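Type IV pilus biogenesis factor PilY1 (Pseudomonas aeruginosa, PDB 3HX6) primes type IV pilus assembly, mediates adhesion to host cells and appears to regulate pilus retraction and twitching motility through calcium binding and release. Local coordinates at residues Leu273-Gly285 / Ser305-Ala318. The protein carries 3 engineered substitutions. Sequence-based numbering, arbitrary orientation.
Sequences LQGNLWRFDLIAG and SFRVSFGGQPLYSA
Arg279 and Asp281 of strand 276-281 close on Ser309 of the neighbouring antiparallel strand. Arg279 NE donates to Ser309 OG at 2.9 Å, nearly straight (173°) and in the guanidinium plane. Ser309 OG in turn donates to Asp281 OD2; the modelled separation is implausibly short, so the exact geometry is doubtful. The bend of the arginine chain at chi3 (76°) also brings NH2 to the syn side of Asp281 OD2, 3.0 Å away, in a salt bridge. Phe310 CE2 lies over one guanidinium face, and Arg279 NH1 is held by Asp373 and the Gln375 carbonyl. The other carboxylate oxygen, Asp281 OD1, sits over a face of the Arg307 guanidinium and forms a salt bridge with NH2 (3.2 Å), the two planes 81° apart. Two waters lie within hydrogen-bonding distance of OD1. In its guanidinium plane, Arg307 NH1 donates to Ile283 O (3.0 Å) and, from above the carbonyl plane, to Ser305 O.

The backbones pair at both ends, through Asp281 with Arg307 and Leu277 with Tyr316. A classic beta bulge sets Leu315 and Tyr316 against Leu277. In between, the chain loops out, and a water accepts from Arg279 N and bridges to Gln313 O. Pro314 CB packs over the six-membered ring of Trp278 (CH-pi, 3.7 Å to the centroid), whose NE1 donates to Asp272. Further along, Ser317 OG donates to Asn276 OD1 at 2.8 Å.

These are the third and outermost strands of one four-stranded beta-propeller blade. Two arginines share the Asp281 charge, which probably favours its ionised form.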
loop_
_atom_site.group_PDB
_atom_site.type_symbol
_atom_site.label_atom_id
_atom_site.label_comp_id
_atom_site.label_asym_id
_atom_site.label_seq_id
_atom_site.Cartn_x
_atom_site.Cartn_y
_atom_site.Cartn_z
ATOM N N LEU A 273 29.184 21.194 8.187
ATOM C CA LEU A 273 28.887 22.608 8.380
ATOM C C LEU A 273 29.683 23.494 7.438
ATOM O O LEU A 273 29.304 24.632 7.181
ATOM C CB LEU A 273 29.172 23.024 9.828
ATOM C CG LEU A 273 28.312 22.354 10.903
ATOM C CD1 LEU A 273 28.716 22.868 12.280
ATOM C CD2 LEU A 273 26.839 22.644 10.632
ATOM N N GLN A 274 30.784 22.965 6.917
ATOM C CA GLN A 274 31.634 23.725 6.007
ATOM C C GLN A 274 31.199 23.647 4.558
ATOM O O GLN A 274 31.780 24.307 3.694
ATOM C CB GLN A 274 33.081 23.259 6.128
ATOM C CG GLN A 274 33.830 23.923 7.267
ATOM C CD GLN A 274 35.224 23.377 7.434
ATOM O OE1 GLN A 274 35.779 22.771 6.516
ATOM N NE2 GLN A 274 35.813 23.600 8.605
ATOM N N GLY A 275 30.180 22.839 4.290
ATOM C CA GLY A 275 29.693 22.700 2.933
ATOM C C GLY A 275 30.371 21.602 2.143
ATOM O O GLY A 275 30.152 21.474 0.938
ATOM N N ASN A 276 31.204 20.805 2.802
ATOM C CA ASN A 276 31.879 19.718 2.106
ATOM C C ASN A 276 30.973 18.496 2.077
ATOM O O ASN A 276 30.354 18.162 3.082
ATOM C CB ASN A 276 33.175 19.342 2.822
ATOM C CG ASN A 276 34.118 20.508 2.954
ATOM O OD1 ASN A 276 34.650 21.004 1.960
ATOM N ND2 ASN A 276 34.326 20.966 4.187
ATOM N N LEU A 277 30.886 17.838 0.925
ATOM C CA LEU A 277 30.081 16.624 0.814
ATOM C C LEU A 277 31.114 15.500 0.815
ATOM O O LEU A 277 31.838 15.297 -0.166
ATOM C CB LEU A 277 29.271 16.618 -0.489
ATOM C CG LEU A 277 28.135 15.592 -0.648
ATOM C CD1 LEU A 277 28.690 14.174 -0.602
ATOM C CD2 LEU A 277 27.093 15.800 0.442
ATOM N N TRP A 278 31.191 14.778 1.923
ATOM C CA TRP A 278 32.168 13.709 2.056
ATOM C C TRP A 278 31.642 12.327 1.721
ATOM O O TRP A 278 30.456 12.060 1.865
ATOM C CB TRP A 278 32.694 13.645 3.494
ATOM C CG TRP A 278 33.257 14.923 4.010
ATOM C CD1 TRP A 278 32.622 15.847 4.789
ATOM C CD2 TRP A 278 34.573 15.429 3.771
ATOM N NE1 TRP A 278 33.467 16.906 5.054
ATOM C CE2 TRP A 278 34.670 16.673 4.440
ATOM C CE3 TRP A 278 35.683 14.951 3.056
ATOM C CZ2 TRP A 278 35.836 17.449 4.414
ATOM C CZ3 TRP A 278 36.848 15.724 3.031
ATOM C CH2 TRP A 278 36.913 16.961 3.708
ATOM N N ARG A 279 32.533 11.460 1.250
ATOM C CA ARG A 279 32.159 10.076 1.021
ATOM C C ARG A 279 33.149 9.287 1.860
ATOM O O ARG A 279 34.305 9.698 2.033
ATOM C CB ARG A 279 32.274 9.634 -0.435
ATOM C CG ARG A 279 31.517 8.315 -0.655
ATOM C CD ARG A 279 31.754 7.695 -2.023
ATOM N NE ARG A 279 33.055 7.044 -2.114
ATOM C CZ ARG A 279 33.508 6.448 -3.212
ATOM N NH1 ARG A 279 32.760 6.424 -4.311
ATOM N NH2 ARG A 279 34.698 5.864 -3.211
ATOM N N PHE A 280 32.687 8.164 2.390
ATOM C CA PHE A 280 33.510 7.307 3.219
ATOM C C PHE A 280 33.401 5.905 2.647
ATOM O O PHE A 280 32.314 5.471 2.274
ATOM C CB PHE A 280 32.984 7.313 4.659
ATOM C CG PHE A 280 32.933 8.685 5.290
ATOM C CD1 PHE A 280 33.969 9.132 6.100
ATOM C CD2 PHE A 280 31.842 9.530 5.066
ATOM C CE1 PHE A 280 33.927 10.404 6.686
ATOM C CE2 PHE A 280 31.787 10.805 5.643
ATOM C CZ PHE A 280 32.834 11.243 6.456
ATOM N N ASP A 281 34.532 5.215 2.550
ATOM C CA ASP A 281 34.553 3.852 2.048
ATOM C C ASP A 281 34.337 2.959 3.258
ATOM O O ASP A 281 35.139 2.978 4.195
ATOM C CB ASP A 281 35.910 3.515 1.424
ATOM C CG ASP A 281 36.153 4.232 0.101
ATOM O OD1 ASP A 281 37.278 4.113 -0.431
ATOM O OD2 ASP A 281 35.232 4.907 -0.406
ATOM N N LEU A 282 33.253 2.191 3.249
ATOM C CA LEU A 282 32.973 1.295 4.357
ATOM C C LEU A 282 33.219 -0.137 3.900
ATOM O O LEU A 282 32.438 -1.038 4.193
ATOM C CB LEU A 282 31.529 1.473 4.857
ATOM C CG LEU A 282 31.146 2.897 5.296
ATOM C CD1 LEU A 282 29.734 2.896 5.903
ATOM C CD2 LEU A 282 32.168 3.432 6.310
ATOM N N ILE A 283 34.310 -0.321 3.160
ATOM C CA ILE A 283 34.726 -1.633 2.658
ATOM C C ILE A 283 36.232 -1.776 2.899
ATOM O O ILE A 283 36.919 -0.787 3.160
ATOM C CB ILE A 283 34.451 -1.792 1.143
ATOM C CG1 ILE A 283 35.090 -0.634 0.378
ATOM C CG2 ILE A 283 32.949 -1.868 0.886
ATOM C CD1 ILE A 283 35.013 -0.778 -1.124
ATOM N N ALA A 284 36.739 -2.999 2.805
ATOM C CA ALA A 284 38.158 -3.261 3.033
ATOM C C ALA A 284 39.094 -2.568 2.045
ATOM O O ALA A 284 38.688 -2.181 0.950
ATOM C CB ALA A 284 38.411 -4.760 3.018
ATOM N N GLY A 285 40.355 -2.418 2.449
ATOM C CA GLY A 285 41.352 -1.788 1.600
ATOM C C GLY A 285 41.474 -2.521 0.278
ATOM O O GLY A 285 41.277 -1.932 -0.785
ATOM N N SER A 305 39.872 -0.796 8.091
ATOM C CA SER A 305 40.044 -0.427 6.690
ATOM C C SER A 305 39.103 0.695 6.268
ATOM O O SER A 305 39.329 1.324 5.239
ATOM C CB SER A 305 39.817 -1.632 5.774
ATOM O OG SER A 305 40.841 -2.592 5.942
ATOM N N PHE A 306 38.041 0.936 7.035
ATOM C CA PHE A 306 37.109 2.012 6.691
ATOM C C PHE A 306 37.944 3.286 6.567
ATOM O O PHE A 306 38.922 3.453 7.286
ATOM C CB PHE A 306 36.039 2.183 7.777
ATOM C CG PHE A 306 35.077 1.029 7.878
ATOM C CD1 PHE A 306 34.203 0.938 8.951
ATOM C CD2 PHE A 306 35.040 0.040 6.899
ATOM C CE1 PHE A 306 33.304 -0.118 9.056
ATOM C CE2 PHE A 306 34.144 -1.025 6.994
ATOM C CZ PHE A 306 33.273 -1.102 8.076
ATOM N N ARG A 307 37.566 4.181 5.660
ATOM C CA ARG A 307 38.348 5.394 5.450
ATOM C C ARG A 307 37.558 6.460 4.703
ATOM O O ARG A 307 36.561 6.160 4.046
ATOM C CB ARG A 307 39.578 5.042 4.612
ATOM C CG ARG A 307 39.172 4.432 3.273
ATOM C CD ARG A 307 40.322 3.839 2.470
ATOM N NE ARG A 307 39.808 3.076 1.328
ATOM C CZ ARG A 307 39.158 1.914 1.423
ATOM N NH1 ARG A 307 38.941 1.354 2.608
ATOM N NH2 ARG A 307 38.705 1.311 0.331
ATOM N N VAL A 308 38.011 7.707 4.808
ATOM C CA VAL A 308 37.368 8.782 4.082
ATOM C C VAL A 308 37.764 8.469 2.645
ATOM O O VAL A 308 38.914 8.114 2.384
ATOM C CB VAL A 308 37.930 10.165 4.462
ATOM C CG1 VAL A 308 37.148 11.245 3.732
ATOM C CG2 VAL A 308 37.862 10.370 5.965
ATOM N N SER A 309 36.816 8.585 1.722
ATOM C CA SER A 309 37.066 8.284 0.321
ATOM C C SER A 309 37.921 9.340 -0.369
ATOM O O SER A 309 38.221 10.385 0.198
ATOM C CB SER A 309 35.734 8.167 -0.435
ATOM O OG SER A 309 34.852 7.239 0.183
ATOM N N PHE A 310 38.319 9.044 -1.601
ATOM C CA PHE A 310 39.072 9.992 -2.405
ATOM C C PHE A 310 40.324 10.533 -1.724
ATOM O O PHE A 310 40.698 11.687 -1.937
ATOM C CB PHE A 310 38.143 11.150 -2.770
ATOM C CG PHE A 310 36.775 10.703 -3.230
ATOM C CD1 PHE A 310 35.632 11.379 -2.821
ATOM C CD2 PHE A 310 36.634 9.608 -4.077
ATOM C CE1 PHE A 310 34.371 10.965 -3.249
ATOM C CE2 PHE A 310 35.375 9.188 -4.510
ATOM C CZ PHE A 310 34.246 9.864 -4.097
ATOM N N GLY A 311 40.957 9.708 -0.899
ATOM C CA GLY A 311 42.166 10.128 -0.213
ATOM C C GLY A 311 41.979 11.247 0.790
ATOM O O GLY A 311 42.953 11.863 1.225
ATOM N N GLY A 312 40.738 11.520 1.175
ATOM C CA GLY A 312 40.509 12.592 2.130
ATOM C C GLY A 312 39.948 13.838 1.470
ATOM O O GLY A 312 39.696 14.841 2.131
ATOM N N GLN A 313 39.770 13.778 0.155
ATOM C CA GLN A 313 39.213 14.896 -0.592
ATOM C C GLN A 313 37.696 14.732 -0.606
ATOM O O GLN A 313 37.190 13.621 -0.763
ATOM C CB GLN A 313 39.713 14.881 -2.038
ATOM C CG GLN A 313 39.253 16.080 -2.869
ATOM C CD GLN A 313 39.488 15.876 -4.358
ATOM O OE1 GLN A 313 40.252 14.993 -4.766
ATOM N NE2 GLN A 313 38.837 16.698 -5.178
ATOM N N PRO A 314 36.951 15.833 -0.436
ATOM C CA PRO A 314 35.490 15.715 -0.451
ATOM C C PRO A 314 35.006 15.573 -1.890
ATOM O O PRO A 314 35.673 16.022 -2.826
ATOM C CB PRO A 314 35.034 17.022 0.193
ATOM C CG PRO A 314 36.099 17.999 -0.276
ATOM C CD PRO A 314 37.374 17.202 -0.085
ATOM N N LEU A 315 33.858 14.932 -2.074
ATOM C CA LEU A 315 33.308 14.765 -3.413
ATOM C C LEU A 315 33.047 16.145 -4.004
ATOM O O LEU A 315 33.185 16.360 -5.210
ATOM C CB LEU A 315 31.981 14.004 -3.356
ATOM C CG LEU A 315 31.262 13.773 -4.687
ATOM C CD1 LEU A 315 31.970 12.652 -5.468
ATOM C CD2 LEU A 315 29.818 13.384 -4.422
ATOM N N TYR A 316 32.675 17.076 -3.132
ATOM C CA TYR A 316 32.329 18.427 -3.547
ATOM C C TYR A 316 32.350 19.380 -2.344
ATOM O O TYR A 316 32.236 18.949 -1.195
ATOM C CB TYR A 316 30.920 18.385 -4.160
ATOM C CG TYR A 316 30.482 19.637 -4.878
ATOM C CD1 TYR A 316 29.696 20.602 -4.241
ATOM C CD2 TYR A 316 30.876 19.871 -6.197
ATOM C CE1 TYR A 316 29.313 21.777 -4.909
ATOM C CE2 TYR A 316 30.500 21.035 -6.868
ATOM C CZ TYR A 316 29.724 21.979 -6.225
ATOM O OH TYR A 316 29.364 23.121 -6.907
ATOM N N SER A 317 32.524 20.671 -2.615
ATOM C CA SER A 317 32.509 21.694 -1.568
ATOM C C SER A 317 31.545 22.771 -2.050
ATOM O O SER A 317 31.818 23.475 -3.028
ATOM C CB SER A 317 33.900 22.285 -1.356
ATOM O OG SER A 317 34.767 21.332 -0.775
ATOM N N ALA A 318 30.416 22.881 -1.360
ATOM C CA ALA A 318 29.362 23.824 -1.707
ATOM C C ALA A 318 29.587 25.274 -1.290
ATOM O O ALA A 318 29.799 25.572 -0.116
ATOM C CB ALA A 318 28.025 23.328 -1.130
HETATM O O HOH W 1 32.299 24.754 1.119
HETATM O O HOH W 2 35.424 12.261 0.768
HETATM O O HOH W 3 38.425 6.056 -1.724
HETATM O O HOH W 4 37.746 2.109 -2.240
#